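Local coordinates for response regulator receiver protein (Desulfuromonas acetoxidans, PDB 2ZAY) that probably acts as the receiver domain of a two-component response regulator, taking up a signalling phosphoryl group within a longer protein, at residues W9-V14 with P53-T58. Sequence-based numbering, arbitrary orientation.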
# COMPACT_ATOMS: atom_id res chain seq x y z
N TRP A 9 2.38 -8.19 -12.24
CA TRP A 9 1.76 -7.21 -11.35
C TRP A 9 2.79 -6.43 -10.53
O TRP A 9 3.52 -7.01 -9.71
CB TRP A 9 0.78 -7.90 -10.40
CG TRP A 9 -0.40 -8.55 -11.08
CD1 TRP A 9 -0.62 -9.89 -11.24
CD2 TRP A 9 -1.53 -7.88 -11.66
NE1 TRP A 9 -1.82 -10.09 -11.88
CE2 TRP A 9 -2.40 -8.88 -12.15
CE3 TRP A 9 -1.89 -6.54 -11.81
CZ2 TRP A 9 -3.61 -8.58 -12.78
CZ3 TRP A 9 -3.10 -6.23 -12.44
CH2 TRP A 9 -3.95 -7.26 -12.91
N ARG A 10 2.84 -5.12 -10.75
CA ARG A 10 3.76 -4.25 -10.02
C ARG A 10 3.04 -3.80 -8.77
O ARG A 10 1.95 -3.24 -8.85
CB ARG A 10 4.13 -3.01 -10.84
CG ARG A 10 4.73 -3.29 -12.21
CD ARG A 10 4.77 -2.01 -13.06
NE ARG A 10 4.56 -2.33 -14.47
CZ ARG A 10 3.51 -1.95 -15.19
NH1 ARG A 10 2.55 -1.21 -14.64
NH2 ARG A 10 3.42 -2.32 -16.46
N ILE A 11 3.65 -4.03 -7.62
CA ILE A 11 3.05 -3.63 -6.35
C ILE A 11 4.03 -2.76 -5.58
O ILE A 11 5.13 -3.21 -5.27
CB ILE A 11 2.72 -4.88 -5.49
CG1 ILE A 11 1.84 -5.86 -6.27
CG2 ILE A 11 2.02 -4.45 -4.20
CD1 ILE A 11 0.43 -5.37 -6.54
N MET A 12 3.66 -1.52 -5.28
CA MET A 12 4.56 -0.67 -4.51
C MET A 12 4.20 -0.77 -3.04
O MET A 12 3.03 -0.68 -2.67
CB MET A 12 4.49 0.80 -4.96
CG MET A 12 5.34 1.76 -4.10
SD MET A 12 5.38 3.52 -4.66
CE MET A 12 6.14 3.35 -6.11
N LEU A 13 5.20 -0.97 -2.19
CA LEU A 13 4.98 -1.06 -0.75
C LEU A 13 5.76 0.06 -0.05
O LEU A 13 6.97 0.19 -0.25
CB LEU A 13 5.47 -2.42 -0.24
CG LEU A 13 5.48 -2.69 1.26
CD1 LEU A 13 4.07 -2.58 1.81
CD2 LEU A 13 6.06 -4.08 1.52
N VAL A 14 5.07 0.87 0.75
CA VAL A 14 5.69 1.99 1.46
C VAL A 14 5.55 1.76 2.97
O VAL A 14 4.44 1.68 3.49
CB VAL A 14 5.00 3.34 1.12
CG1 VAL A 14 5.85 4.50 1.61
CG2 VAL A 14 4.74 3.45 -0.37
N PRO A 53 2.82 1.52 -10.47
CA PRO A 53 2.42 0.25 -9.85
C PRO A 53 0.93 0.00 -10.09
O PRO A 53 0.16 0.96 -10.24
CB PRO A 53 2.72 0.48 -8.37
CG PRO A 53 2.51 1.98 -8.22
CD PRO A 53 3.21 2.51 -9.45
N HIS A 54 0.52 -1.26 -10.13
CA HIS A 54 -0.89 -1.59 -10.34
C HIS A 54 -1.66 -1.35 -9.04
O HIS A 54 -2.87 -1.12 -9.05
CB HIS A 54 -1.08 -3.05 -10.76
CG HIS A 54 -0.54 -3.36 -12.12
ND1 HIS A 54 0.74 -3.83 -12.33
CD2 HIS A 54 -1.12 -3.27 -13.34
CE1 HIS A 54 0.93 -4.02 -13.62
NE2 HIS A 54 -0.18 -3.69 -14.26
N LEU A 55 -0.95 -1.44 -7.93
CA LEU A 55 -1.57 -1.25 -6.62
C LEU A 55 -0.51 -0.77 -5.64
O LEU A 55 0.66 -1.13 -5.75
CB LEU A 55 -2.21 -2.56 -6.15
CG LEU A 55 -2.97 -2.48 -4.82
CD1 LEU A 55 -4.11 -3.49 -4.81
CD2 LEU A 55 -2.01 -2.73 -3.68
N ILE A 56 -0.93 0.04 -4.67
CA ILE A 56 -0.01 0.59 -3.69
C ILE A 56 -0.43 0.19 -2.29
O ILE A 56 -1.62 0.21 -1.96
CB ILE A 56 0.05 2.13 -3.81
CG1 ILE A 56 0.59 2.51 -5.19
CG2 ILE A 56 0.91 2.73 -2.69
CD1 ILE A 56 0.47 3.98 -5.52
N ILE A 57 0.55 -0.19 -1.48
CA ILE A 57 0.28 -0.57 -0.09
C ILE A 57 1.12 0.38 0.75
O ILE A 57 2.34 0.44 0.59
CB ILE A 57 0.74 -2.02 0.19
CG1 ILE A 57 -0.01 -3.00 -0.71
CG2 ILE A 57 0.53 -2.35 1.66
CD1 ILE A 57 0.54 -4.42 -0.64
N THR A 58 0.48 1.12 1.65
CA THR A 58 1.25 2.05 2.47
C THR A 58 0.92 1.97 3.95
O THR A 58 -0.21 1.69 4.33
CB THR A 58 1.03 3.51 2.02
OG1 THR A 58 1.83 4.37 2.85
CG2 THR A 58 -0.44 3.92 2.17
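H54 docks against the start of strand 9-14 through both its backbone and its imidazole, and parallel strand pairing follows. Its ND1 accepts the backbone N-H of R10 at 2.9 Å, close to the ring plane, while its own backbone N donates to R10 O at 2.8 Å. These two bonds grip R10 on its N-H and C=O, and the first, made by ND1, fixes the rotation of the imidazole. Further on, the ladder runs from M12 N to L55 O (3.1 Å), from I57 N to M12 O and from V14 N to I57 O, each N-H lying nearly in line with the carbonyl it meets.

The W9 indole turns the CE3-CZ3 edge of its six-membered ring onto one face of the H54 imidazole, a T-shaped stack with the W9 and H54 planes at 75°. The R10 guanidinium lies nearly parallel to that ring, NH1 3.4 Å from H54 CE1, and NH1 is hydrogen-bonded to H52 O. An alanine at H54 would probably leave the R10 N-H without its acceptor and the W9 edge without a ring to pack on.

Among apolar side chains, L13 CD1 meets I57 CG2 at 3.6 Å, I11 CD1 reaches L55 CB, and M12 CB abuts P53 CB.

Within the CheY-like receiver fold, I11, L55 and I57 face helix 115-129, M12 and V14 face helix 41-51, and strand 33-38 pairs with the other edge of strand 9-14.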